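Local coordinates for competence damage-inducible protein A (Enterobacter cloacae subsp. cloacae, PDB 5VU3) that is of unknown function but belongs to the CinA family, some of whose members deamidate nicotinamide mononucleotide, at residues V106-S111 with A162-K167; Q89-M94 with T138-V143; G41-A46 with H158-E163; G126-A131 with Q150-K155. All coordinates share one frame; numbering follows the deposited sequence.

Interaction 1: residues V106-S111 with A162-K167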
loop_
_atom_site.group_PDB
_atom_site.type_symbol
_atom_site.label_atom_id
_atom_site.label_comp_id
_atom_site.label_asym_id
_atom_site.label_seq_id
_atom_site.Cartn_x
_atom_site.Cartn_y
_atom_site.Cartn_z
ATOM N N VAL A 106 10.516 -2.501 -13.218
ATOM C CA VAL A 106 9.761 -1.285 -13.469
ATOM C C VAL A 106 9.257 -0.766 -12.131
ATOM O O VAL A 106 8.855 -1.548 -11.265
ATOM C CB VAL A 106 8.585 -1.542 -14.438
ATOM C CG1 VAL A 106 7.794 -0.266 -14.681
ATOM C CG2 VAL A 106 9.086 -2.135 -15.761
ATOM N N SER A 107 9.273 0.551 -11.962
ATOM C CA SER A 107 8.735 1.151 -10.753
ATOM C C SER A 107 7.948 2.403 -11.101
ATOM O O SER A 107 8.216 3.070 -12.104
ATOM C CB SER A 107 9.841 1.489 -9.748
ATOM O OG SER A 107 10.675 2.532 -10.234
ATOM N N ILE A 108 6.954 2.696 -10.264
ATOM C CA ILE A 108 6.206 3.946 -10.283
ATOM C C ILE A 108 6.394 4.615 -8.933
ATOM O O ILE A 108 6.224 3.970 -7.892
ATOM C CB ILE A 108 4.705 3.716 -10.537
ATOM C CG1 ILE A 108 4.462 2.942 -11.837
ATOM C CG2 ILE A 108 3.958 5.045 -10.493
ATOM C CD1 ILE A 108 2.981 2.677 -12.095
ATOM N N ALA A 109 6.725 5.900 -8.946
ATOM C CA ALA A 109 6.739 6.700 -7.731
ATOM C C ALA A 109 5.760 7.849 -7.889
ATOM O O ALA A 109 5.705 8.485 -8.946
ATOM C CB ALA A 109 8.148 7.235 -7.423
ATOM N N ILE A 110 4.985 8.118 -6.839
ATOM C CA ILE A 110 4.053 9.245 -6.816
ATOM C C ILE A 110 4.311 10.054 -5.553
ATOM O O ILE A 110 4.401 9.485 -4.459
ATOM C CB ILE A 110 2.589 8.771 -6.858
ATOM C CG1 ILE A 110 2.342 7.880 -8.075
ATOM C CG2 ILE A 110 1.642 9.957 -6.850
ATOM C CD1 ILE A 110 0.920 7.341 -8.150
ATOM N N SER A 111 4.454 11.374 -5.698
ATOM C CA SER A 111 4.602 12.258 -4.545
ATOM C C SER A 111 3.835 13.543 -4.823
ATOM O O SER A 111 4.122 14.232 -5.807
ATOM C CB SER A 111 6.075 12.556 -4.256
ATOM O OG SER A 111 6.205 13.385 -3.116
ATOM N N ALA A 162 -2.169 4.697 -16.677
ATOM C CA ALA A 162 -2.383 4.930 -18.103
ATOM C C ALA A 162 -1.081 5.295 -18.798
ATOM O O ALA A 162 -0.800 4.826 -19.910
ATOM C CB ALA A 162 -3.420 6.036 -18.306
ATOM N N GLU A 163 -0.272 6.133 -18.152
ATOM C CA GLU A 163 1.014 6.505 -18.724
ATOM C C GLU A 163 1.940 5.304 -18.846
ATOM O O GLU A 163 2.612 5.138 -19.868
ATOM C CB GLU A 163 1.650 7.601 -17.873
ATOM C CG GLU A 163 0.916 8.925 -17.974
ATOM C CD GLU A 163 0.571 9.265 -19.415
ATOM O OE1 GLU A 163 1.479 9.741 -20.130
ATOM O OE2 GLU A 163 -0.593 9.049 -19.831
ATOM N N LEU A 164 2.004 4.464 -17.809
ATOM C CA LEU A 164 2.879 3.298 -17.872
ATOM C C LEU A 164 2.453 2.350 -18.983
ATOM O O LEU A 164 3.299 1.805 -19.701
ATOM C CB LEU A 164 2.899 2.558 -16.532
ATOM C CG LEU A 164 3.887 1.382 -16.503
ATOM C CD1 LEU A 164 5.289 1.848 -16.919
ATOM C CD2 LEU A 164 3.936 0.699 -15.129
ATOM N N VAL A 165 1.143 2.130 -19.133
ATOM C CA VAL A 165 0.657 1.261 -20.204
ATOM C C VAL A 165 1.144 1.771 -21.554
ATOM O O VAL A 165 1.657 1.010 -22.383
ATOM C CB VAL A 165 -0.880 1.157 -20.160
ATOM C CG1 VAL A 165 -1.403 0.567 -21.464
ATOM C CG2 VAL A 165 -1.309 0.291 -18.984
ATOM N N THR A 166 0.997 3.076 -21.787
ATOM C CA THR A 166 1.466 3.671 -23.033
ATOM C C THR A 166 2.964 3.473 -23.212
ATOM O O THR A 166 3.423 3.104 -24.299
ATOM C CB THR A 166 1.125 5.159 -23.059
ATOM O OG1 THR A 166 -0.296 5.319 -22.989
ATOM C CG2 THR A 166 1.643 5.801 -24.343
ATOM N N LYS A 167 3.741 3.706 -22.150
ATOM C CA LYS A 167 5.190 3.574 -22.245
ATOM C C LYS A 167 5.621 2.150 -22.563
ATOM O O LYS A 167 6.706 1.955 -23.122
ATOM C CB LYS A 167 5.844 4.043 -20.946
ATOM C CG LYS A 167 5.804 5.558 -20.755
ATOM C CD LYS A 167 6.064 5.939 -19.308
ATOM C CE LYS A 167 6.353 7.423 -19.159
ATOM N NZ LYS A 167 5.427 8.277 -19.949
#
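L164 of the C-terminal helix packs against V106 and I108 of strand 106-112 in a purely apolar helix-on-sheet contact within the core of the subunit, where strand 106-112 runs through the middle of a five-stranded mixed sheet. The nearest backbones are those of I108 and L164, with 8.3 Å between CA of I108 and CA of L164, a gap bridged by branched aliphatic groups from both sides. L164 supplies all of the helix's share. Its CG stands anti to the backbone N (chi1 -176°), which carries the isobutyl fork off the helix toward the strand. The CD2 methyl does most of the touching: it lies 3.7 Å from CD1 of I108, and CG1 of I108 is also close to it. L164 CD1 turns to the V106 end of the strand, 4.0 Å from V106 CG1, and V106 CG1 is equally near to both methyls of the fork. I108 meets the leucine through its longer branch, extended at chi2 (179°) so that CD1 leads. V106 and I108 point to the same side of the sheet because they are two residues apart in a strand. The intervening S107 points to the opposite side, where its OG is hydrogen-bonded to A95 O of helix 88-101. L32 of the adjacent parallel strand and L21 of helix 14-28 also touch L164, so the leucine sits where two helices and two strands come together. Aliphatic packing of this kind on one face, with helix 88-101 on the other, is characteristic of a three-layer alpha/beta/alpha sandwich, the architecture of this CinA-family domain.

Interaction 2: residues Q89-M94 with T138-V143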
loop_
_atom_site.group_PDB
_atom_site.type_symbol
_atom_site.label_atom_id
_atom_site.label_comp_id
_atom_site.label_asym_id
_atom_site.label_seq_id
_atom_site.Cartn_x
_atom_site.Cartn_y
_atom_site.Cartn_z
ATOM N N GLN A 89 12.507 15.713 -9.123
ATOM C CA GLN A 89 13.771 15.225 -8.577
ATOM C C GLN A 89 13.534 14.175 -7.499
ATOM O O GLN A 89 14.191 13.127 -7.482
ATOM C CB GLN A 89 14.589 16.394 -8.019
ATOM C CG GLN A 89 15.172 17.327 -9.085
ATOM C CD GLN A 89 14.205 18.424 -9.516
ATOM O OE1 GLN A 89 13.030 18.423 -9.138
ATOM N NE2 GLN A 89 14.703 19.368 -10.308
ATOM N N THR A 90 12.581 14.425 -6.601
ATOM C CA THR A 90 12.356 13.489 -5.503
ATOM C C THR A 90 11.759 12.178 -6.001
ATOM O O THR A 90 12.180 11.103 -5.563
ATOM C CB THR A 90 11.466 14.128 -4.432
ATOM O OG1 THR A 90 12.199 15.165 -3.770
ATOM C CG2 THR A 90 11.043 13.101 -3.395
ATOM N N VAL A 91 10.794 12.233 -6.928
ATOM C CA VAL A 91 10.199 10.978 -7.380
ATOM C C VAL A 91 11.184 10.179 -8.219
ATOM O O VAL A 91 11.121 8.944 -8.244
ATOM C CB VAL A 91 8.882 11.216 -8.140
ATOM C CG1 VAL A 91 7.781 11.628 -7.166
ATOM C CG2 VAL A 91 9.065 12.237 -9.251
ATOM N N THR A 92 12.112 10.851 -8.910
ATOM C CA THR A 92 13.176 10.125 -9.595
ATOM C C THR A 92 13.964 9.271 -8.609
ATOM O O THR A 92 14.227 8.088 -8.861
ATOM C CB THR A 92 14.104 11.101 -10.320
ATOM O OG1 THR A 92 13.393 11.718 -11.400
ATOM C CG2 THR A 92 15.319 10.363 -10.879
ATOM N N GLU A 93 14.347 9.857 -7.473
ATOM C CA GLU A 93 15.126 9.108 -6.493
ATOM C C GLU A 93 14.274 8.037 -5.827
ATOM O O GLU A 93 14.758 6.935 -5.545
ATOM C CB GLU A 93 15.723 10.062 -5.449
ATOM C CG GLU A 93 16.701 11.093 -6.023
ATOM C CD GLU A 93 17.198 12.108 -4.993
ATOM O OE1 GLU A 93 16.834 12.009 -3.802
ATOM O OE2 GLU A 93 17.961 13.017 -5.384
ATOM N N MET A 94 12.999 8.349 -5.563
ATOM C CA MET A 94 12.097 7.358 -4.983
ATOM C C MET A 94 11.940 6.158 -5.902
ATOM O O MET A 94 11.976 5.006 -5.447
ATOM C CB MET A 94 10.727 7.982 -4.718
ATOM C CG MET A 94 10.667 8.971 -3.564
ATOM S SD MET A 94 9.017 9.718 -3.481
ATOM C CE MET A 94 7.973 8.316 -3.043
ATOM N N THR A 138 14.306 6.687 -16.669
ATOM C CA THR A 138 13.266 7.343 -15.886
ATOM C C THR A 138 12.622 8.477 -16.668
ATOM O O THR A 138 13.319 9.305 -17.262
ATOM C CB THR A 138 13.831 7.884 -14.569
ATOM O OG1 THR A 138 14.386 6.802 -13.811
ATOM C CG2 THR A 138 12.733 8.551 -13.745
ATOM N N GLU A 139 11.292 8.514 -16.650
ATOM C CA GLU A 139 10.515 9.648 -17.120
ATOM C C GLU A 139 9.692 10.197 -15.961
ATOM O O GLU A 139 9.249 9.446 -15.088
ATOM C CB GLU A 139 9.589 9.257 -18.276
ATOM C CG GLU A 139 8.962 10.459 -18.954
ATOM C CD GLU A 139 9.839 11.036 -20.046
ATOM O OE1 GLU A 139 10.996 10.576 -20.198
ATOM O OE2 GLU A 139 9.383 11.981 -20.726
ATOM N N THR A 140 9.487 11.512 -15.954
ATOM C CA THR A 140 8.754 12.160 -14.879
ATOM C C THR A 140 7.718 13.122 -15.444
ATOM O O THR A 140 7.781 13.534 -16.610
ATOM C CB THR A 140 9.692 12.928 -13.931
ATOM O OG1 THR A 140 10.402 13.920 -14.679
ATOM C CG2 THR A 140 10.689 11.983 -13.265
ATOM N N SER A 141 6.774 13.504 -14.590
ATOM C CA SER A 141 5.821 14.539 -14.965
ATOM C C SER A 141 5.316 15.241 -13.716
ATOM O O SER A 141 5.433 14.736 -12.596
ATOM C CB SER A 141 4.643 13.960 -15.754
ATOM O OG SER A 141 3.916 13.066 -14.947
ATOM N N ARG A 142 4.740 16.419 -13.933
ATOM C CA ARG A 142 4.173 17.246 -12.878
ATOM C C ARG A 142 2.760 17.611 -13.303
ATOM O O ARG A 142 2.571 18.178 -14.382
ATOM C CB ARG A 142 5.019 18.506 -12.656
ATOM C CG ARG A 142 4.410 19.501 -11.687
ATOM C CD ARG A 142 5.266 20.759 -11.596
ATOM N NE ARG A 142 6.439 20.545 -10.758
ATOM C CZ ARG A 142 6.477 20.789 -9.452
ATOM N NH1 ARG A 142 5.404 21.267 -8.833
ATOM N NH2 ARG A 142 7.592 20.558 -8.765
ATOM N N VAL A 143 1.771 17.267 -12.477
ATOM C CA VAL A 143 0.366 17.399 -12.851
ATOM C C VAL A 143 -0.391 18.138 -11.758
ATOM O O VAL A 143 -0.122 17.952 -10.565
ATOM C CB VAL A 143 -0.287 16.025 -13.111
ATOM C CG1 VAL A 143 -1.734 16.193 -13.571
ATOM C CG2 VAL A 143 0.509 15.227 -14.136
HETATM O O HOH W 1 14.213 6.542 -11.217
#
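The helix carrying V91 and T92 runs roughly antiparallel to the strand carrying T138 and T140, with 142° between their directions and 8.7 Å between the segment axes at closest approach. This is one flank of the alpha/beta/alpha sandwich: helix 88-101 covers the sheet face turned away from the C-terminal helix, and here it overlies one of the two edge strands of the chain's sheet, 137-144. The contact is small and only partly buried, and threonines dominate it. The CG2 methyl of T140 presses against OG1 of T92 at 3.3 Å, the two side chains meeting at about a right angle. T92 OG1 engages this methyl by packing; its hydrogen bond goes to E88 O, one turn back along the helix. T140 holds its own hydroxyl between its backbone N and carbonyl carbon (chi1 59°), where OG1 bonds to the carboxylate oxygen OE2 of E88, leaving CG2 to meet T92. E88 therefore ties both threonines to the same turn of helix, through its backbone and its side chain. Deeper in, V91 CG2 approaches T140 CG2 at 4.3 Å, while V91 also packs on A131 of the adjacent strand 127-134 and on A109 and S111 of strand 106-112 beyond it. T138 brings its CG2 to 4.0 Å from T92 OG1. Its hydroxyl is linked to the helix backbone by a single water, which donates to T92 O at 2.8 Å and lies 2.6 Å from T138 OG1.

Interaction 3: residues G41-A46 with H158-E163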
loop_
_atom_site.group_PDB
_atom_site.type_symbol
_atom_site.label_atom_id
_atom_site.label_comp_id
_atom_site.label_asym_id
_atom_site.label_seq_id
_atom_site.Cartn_x
_atom_site.Cartn_y
_atom_site.Cartn_z
ATOM N N GLY A 41 -1.778 3.993 -0.817
ATOM C CA GLY A 41 -1.937 2.578 -1.088
ATOM C C GLY A 41 -2.981 2.252 -2.135
ATOM O O GLY A 41 -3.152 1.073 -2.462
ATOM N N LYS A 42 -3.693 3.258 -2.657
ATOM C CA LYS A 42 -4.691 3.009 -3.695
ATOM C C LYS A 42 -4.063 2.435 -4.951
ATOM O O LYS A 42 -4.714 1.677 -5.682
ATOM C CB LYS A 42 -5.431 4.300 -4.036
ATOM C CG LYS A 42 -6.369 4.779 -2.943
ATOM C CD LYS A 42 -7.661 4.021 -2.959
ATOM C CE LYS A 42 -8.770 4.804 -2.279
ATOM N NZ LYS A 42 -10.022 3.996 -2.257
ATOM N N LEU A 43 -2.815 2.801 -5.241
ATOM C CA LEU A 43 -2.168 2.233 -6.418
ATOM C C LEU A 43 -1.865 0.758 -6.192
ATOM O O LEU A 43 -2.179 -0.082 -7.040
ATOM C CB LEU A 43 -0.903 3.020 -6.767
ATOM C CG LEU A 43 -0.043 2.505 -7.925
ATOM C CD1 LEU A 43 -0.869 2.351 -9.214
ATOM C CD2 LEU A 43 1.150 3.421 -8.141
ATOM N N SER A 44 -1.289 0.414 -5.033
ATOM C CA SER A 44 -1.023 -0.991 -4.737
ATOM C C SER A 44 -2.310 -1.808 -4.724
ATOM O O SER A 44 -2.340 -2.942 -5.221
ATOM C CB SER A 44 -0.295 -1.118 -3.399
ATOM O OG SER A 44 -0.241 -2.468 -2.984
ATOM N N VAL A 45 -3.387 -1.248 -4.164
ATOM C CA VAL A 45 -4.670 -1.953 -4.128
ATOM C C VAL A 45 -5.125 -2.290 -5.543
ATOM O O VAL A 45 -5.552 -3.416 -5.825
ATOM C CB VAL A 45 -5.729 -1.116 -3.386
ATOM C CG1 VAL A 45 -7.149 -1.570 -3.774
ATOM C CG2 VAL A 45 -5.540 -1.222 -1.874
ATOM N N ALA A 46 -5.035 -1.318 -6.452
ATOM C CA ALA A 46 -5.443 -1.553 -7.836
ATOM C C ALA A 46 -4.618 -2.662 -8.472
ATOM O O ALA A 46 -5.159 -3.525 -9.177
ATOM C CB ALA A 46 -5.312 -0.263 -8.645
ATOM N N HIS A 158 -5.089 6.586 -11.646
ATOM C CA HIS A 158 -5.414 6.313 -13.033
ATOM C C HIS A 158 -4.342 6.827 -13.962
ATOM O O HIS A 158 -3.916 6.159 -14.825
ATOM C CB HIS A 158 -6.784 6.881 -13.397
ATOM C CG HIS A 158 -7.199 6.684 -14.826
ATOM N ND1 HIS A 158 -6.717 7.444 -15.852
ATOM C CD2 HIS A 158 -8.063 5.814 -15.386
ATOM C CE1 HIS A 158 -7.273 7.061 -16.979
ATOM N NE2 HIS A 158 -8.084 6.064 -16.723
ATOM N N TYR A 159 -3.918 8.047 -13.727
ATOM C CA TYR A 159 -2.915 8.662 -14.591
ATOM C C TYR A 159 -1.598 7.887 -14.559
ATOM O O TYR A 159 -0.989 7.651 -15.610
ATOM C CB TYR A 159 -2.712 10.127 -14.185
ATOM C CG TYR A 159 -1.572 10.836 -14.886
ATOM C CD1 TYR A 159 -1.776 11.521 -16.081
ATOM C CD2 TYR A 159 -0.295 10.847 -14.334
ATOM C CE1 TYR A 159 -0.732 12.176 -16.720
ATOM C CE2 TYR A 159 0.748 11.499 -14.960
ATOM C CZ TYR A 159 0.529 12.159 -16.149
ATOM O OH TYR A 159 1.581 12.800 -16.759
ATOM N N SER A 160 -1.151 7.460 -13.371
ATOM C CA SER A 160 0.114 6.728 -13.291
ATOM C C SER A 160 0.048 5.436 -14.090
ATOM O O SER A 160 1.019 5.059 -14.762
ATOM C CB SER A 160 0.485 6.434 -11.832
ATOM O OG SER A 160 -0.364 5.451 -11.250
ATOM N N LEU A 161 -1.103 4.758 -14.053
ATOM C CA LEU A 161 -1.249 3.491 -14.759
ATOM C C LEU A 161 -1.378 3.701 -16.261
ATOM O O LEU A 161 -0.795 2.947 -17.050
ATOM C CB LEU A 161 -2.474 2.743 -14.221
ATOM C CG LEU A 161 -2.317 2.239 -12.780
ATOM C CD1 LEU A 161 -3.691 1.928 -12.165
ATOM C CD2 LEU A 161 -1.418 1.006 -12.757
ATOM N N ALA A 162 -2.169 4.697 -16.677
ATOM C CA ALA A 162 -2.383 4.930 -18.103
ATOM C C ALA A 162 -1.081 5.295 -18.798
ATOM O O ALA A 162 -0.800 4.826 -19.910
ATOM C CB ALA A 162 -3.420 6.036 -18.306
ATOM N N GLU A 163 -0.272 6.133 -18.152
ATOM C CA GLU A 163 1.014 6.505 -18.724
ATOM C C GLU A 163 1.940 5.304 -18.846
ATOM O O GLU A 163 2.612 5.138 -19.868
ATOM C CB GLU A 163 1.650 7.601 -17.873
ATOM C CG GLU A 163 0.916 8.925 -17.974
ATOM C CD GLU A 163 0.571 9.265 -19.415
ATOM O OE1 GLU A 163 1.479 9.741 -20.130
ATOM O OE2 GLU A 163 -0.593 9.049 -19.831
#
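The short helix bearing L43 and A46 and the C-terminal helix bearing S160 and L161 lie side by side, their segment axes 10.8 Å apart at closest approach and inclined by 52°. Both belong to the same outer layer of the alpha/beta/alpha sandwich, so the contact is a helix-helix seam above the sheet, and I108 and I110 of strand 106-112 form the floor beneath L43 and S160. L43 bridges most of the distance. With CG anti to the backbone N (chi1 176°), its side chain reaches across to put CD1 3.8 Å from CD2 of L161, and L161 CG is almost as near to the same methyl. The two leucine side chains come from facing helices and overlap alongside one another, pointing in opposing directions. One turn further along the short helix, A46 CB is 4.5 Å from CD1 of L161, a looser edge to the patch, and V14 of helix 14-28 touches both of these residues. The other side of the short helix belongs to the dimer: K42 and V45 pack on V45 and G41 of the second subunit. The N-terminal end of helix 42-49 is held by E36 of the same chain, whose carboxylate accepts the backbone N-H groups of G41, L43 and S44. The polar atom in the seam is S160 OG, which is hydrogen-bonded to V157 O within its own helix and lies 3.7 Å from L43 CD1.

Interaction 4: residues G126-A131 with Q150-K155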
loop_
_atom_site.group_PDB
_atom_site.type_symbol
_atom_site.label_atom_id
_atom_site.label_comp_id
_atom_site.label_asym_id
_atom_site.label_seq_id
_atom_site.Cartn_x
_atom_site.Cartn_y
_atom_site.Cartn_z
ATOM N N GLY A 126 -3.426 19.441 -4.887
ATOM C CA GLY A 126 -3.697 18.803 -6.157
ATOM C C GLY A 126 -2.493 18.680 -7.069
ATOM O O GLY A 126 -2.607 18.071 -8.138
ATOM N N THR A 127 -1.353 19.253 -6.692
ATOM C CA THR A 127 -0.126 19.124 -7.473
ATOM C C THR A 127 0.533 17.795 -7.147
ATOM O O THR A 127 0.852 17.529 -5.982
ATOM C CB THR A 127 0.843 20.261 -7.157
ATOM O OG1 THR A 127 0.196 21.525 -7.348
ATOM C CG2 THR A 127 2.067 20.161 -8.058
ATOM N N VAL A 128 0.767 16.967 -8.164
ATOM C CA VAL A 128 1.342 15.639 -7.962
ATOM C C VAL A 128 2.441 15.404 -8.992
ATOM O O VAL A 128 2.239 15.653 -10.185
ATOM C CB VAL A 128 0.268 14.536 -8.066
ATOM C CG1 VAL A 128 0.851 13.195 -7.699
ATOM C CG2 VAL A 128 -0.941 14.861 -7.171
ATOM N N CYS A 129 3.594 14.903 -8.541
ATOM C CA CYS A 129 4.661 14.488 -9.445
ATOM C C CYS A 129 4.739 12.969 -9.557
ATOM O O CYS A 129 4.434 12.232 -8.615
ATOM C CB CYS A 129 6.023 15.041 -9.012
ATOM S SG CYS A 129 6.126 16.840 -9.015
ATOM N N PHE A 130 5.164 12.509 -10.731
ATOM C CA PHE A 130 5.207 11.095 -11.071
ATOM C C PHE A 130 6.575 10.744 -11.626
ATOM O O PHE A 130 7.177 11.542 -12.346
ATOM C CB PHE A 130 4.139 10.747 -12.125
ATOM C CG PHE A 130 2.734 11.032 -11.681
ATOM C CD1 PHE A 130 2.200 12.300 -11.798
ATOM C CD2 PHE A 130 1.948 10.022 -11.147
ATOM C CE1 PHE A 130 0.900 12.563 -11.381
ATOM C CE2 PHE A 130 0.658 10.277 -10.728
ATOM C CZ PHE A 130 0.130 11.542 -10.852
ATOM N N ALA A 131 7.061 9.550 -11.297
ATOM C CA ALA A 131 8.235 8.991 -11.949
ATOM C C ALA A 131 7.919 7.574 -12.406
ATOM O O ALA A 131 7.304 6.791 -11.669
ATOM C CB ALA A 131 9.468 8.984 -11.023
ATOM N N GLN A 150 -9.846 12.929 -2.269
ATOM C CA GLN A 150 -10.240 11.654 -2.861
ATOM C C GLN A 150 -10.284 11.734 -4.377
ATOM O O GLN A 150 -9.984 10.745 -5.056
ATOM C CB GLN A 150 -11.594 11.203 -2.313
ATOM C CG GLN A 150 -11.495 10.410 -1.008
ATOM C CD GLN A 150 -12.851 10.135 -0.388
ATOM O OE1 GLN A 150 -13.782 9.696 -1.069
ATOM N NE2 GLN A 150 -12.974 10.396 0.910
ATOM N N ASP A 151 -10.653 12.896 -4.920
ATOM C CA ASP A 151 -10.608 13.101 -6.366
ATOM C C ASP A 151 -9.182 13.052 -6.884
ATOM O O ASP A 151 -8.896 12.381 -7.883
ATOM C CB ASP A 151 -11.244 14.443 -6.730
ATOM C CG ASP A 151 -12.691 14.535 -6.314
ATOM O OD1 ASP A 151 -13.105 15.635 -5.873
ATOM O OD2 ASP A 151 -13.413 13.520 -6.436
ATOM N N VAL A 152 -8.271 13.776 -6.225
ATOM C CA VAL A 152 -6.890 13.831 -6.690
ATOM C C VAL A 152 -6.266 12.437 -6.680
ATOM O O VAL A 152 -5.579 12.040 -7.630
ATOM C CB VAL A 152 -6.085 14.830 -5.835
ATOM C CG1 VAL A 152 -4.608 14.809 -6.219
ATOM C CG2 VAL A 152 -6.652 16.234 -5.999
ATOM N N VAL A 153 -6.511 11.682 -5.610
ATOM C CA VAL A 153 -5.940 10.335 -5.498
ATOM C C VAL A 153 -6.465 9.444 -6.613
ATOM O O VAL A 153 -5.694 8.736 -7.286
ATOM C CB VAL A 153 -6.246 9.743 -4.108
ATOM C CG1 VAL A 153 -5.960 8.252 -4.089
ATOM C CG2 VAL A 153 -5.419 10.456 -3.051
ATOM N N GLU A 154 -7.787 9.452 -6.822
ATOM C CA GLU A 154 -8.398 8.657 -7.884
ATOM C C GLU A 154 -7.754 8.959 -9.231
ATOM O O GLU A 154 -7.343 8.053 -9.966
ATOM C CB GLU A 154 -9.906 8.933 -7.943
ATOM C CG GLU A 154 -10.643 8.196 -9.079
ATOM C CD GLU A 154 -12.109 8.607 -9.218
ATOM O OE1 GLU A 154 -12.628 8.628 -10.359
ATOM O OE2 GLU A 154 -12.751 8.911 -8.194
ATOM N N LYS A 155 -7.673 10.238 -9.580
ATOM C CA LYS A 155 -7.140 10.611 -10.884
ATOM C C LYS A 155 -5.645 10.326 -10.977
ATOM O O LYS A 155 -5.160 9.915 -12.039
ATOM C CB LYS A 155 -7.436 12.087 -11.117
ATOM C CG LYS A 155 -8.922 12.445 -11.039
ATOM C CD LYS A 155 -9.181 13.701 -11.824
ATOM C CE LYS A 155 -9.214 14.828 -10.773
ATOM N NZ LYS A 155 -10.032 16.023 -11.073
#
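V152, on the early turns of the C-terminal helix, rests on G126, just before strand 127-134, and on V128 near the start of that strand, a buried apolar contact between the sheet and the outer helical layer of the alpha/beta/alpha sandwich. The two elements are joined in the chain by strand 137-144, which pairs antiparallel with 127-134 as a beta-hairpin before the chain turns back over the sheet as the helix. Along the helix, D151 comes first: its OD1 accepts a hydrogen bond from D148 N just ahead of the helix, fixing the first turn without touching the strand. V152 follows and makes the whole contact. The backbones come nearest here, with V152 CA 5.9 Å from G126 CA. Of the two V152 methyls, CG1, anti to the backbone N (chi1 175°), touches V128 CG2 at 3.8 Å and also lies 4.1 Å from the bare CA of G126, while V152 CG2 lies 3.9 Å from that same G126 CA. G126 has a positive phi of 94°, a conformation readily reached by glycine. V153 then turns away from the strand and packs on K42 of the neighbouring short helix. F145, in the loop before the helix, packs against V128, V152 and K155 and closes over one side of the contact. Further on, K155 leans back toward that same loop, where its NZ is hydrogen-bonded to S146 O.

Overall arrangement
Interactions 4, 3 and 1 follow one another along helix 149-167, from Q150-K155 through H158-E163 to A162-K167, and line one face of the sheet; interaction 2 lies on the other face. The centres of interactions 1 and 3, which share A162 and E163, are about 8 Å apart, and I110 CD1 joins them by packing 3.8 Å from S160 CB. Interaction 4 meets interaction 3 through the rings of F130 and Y159, with F130 CD1 3.6 Å from Y159 CE2. Across the sheet, S111 CB lies 3.5 Å from V91 CG1, linking interactions 1 and 2. The S141 and Y159 hydroxyls pair at 3.0 Å between OG and OH, connecting interactions 2 and 3.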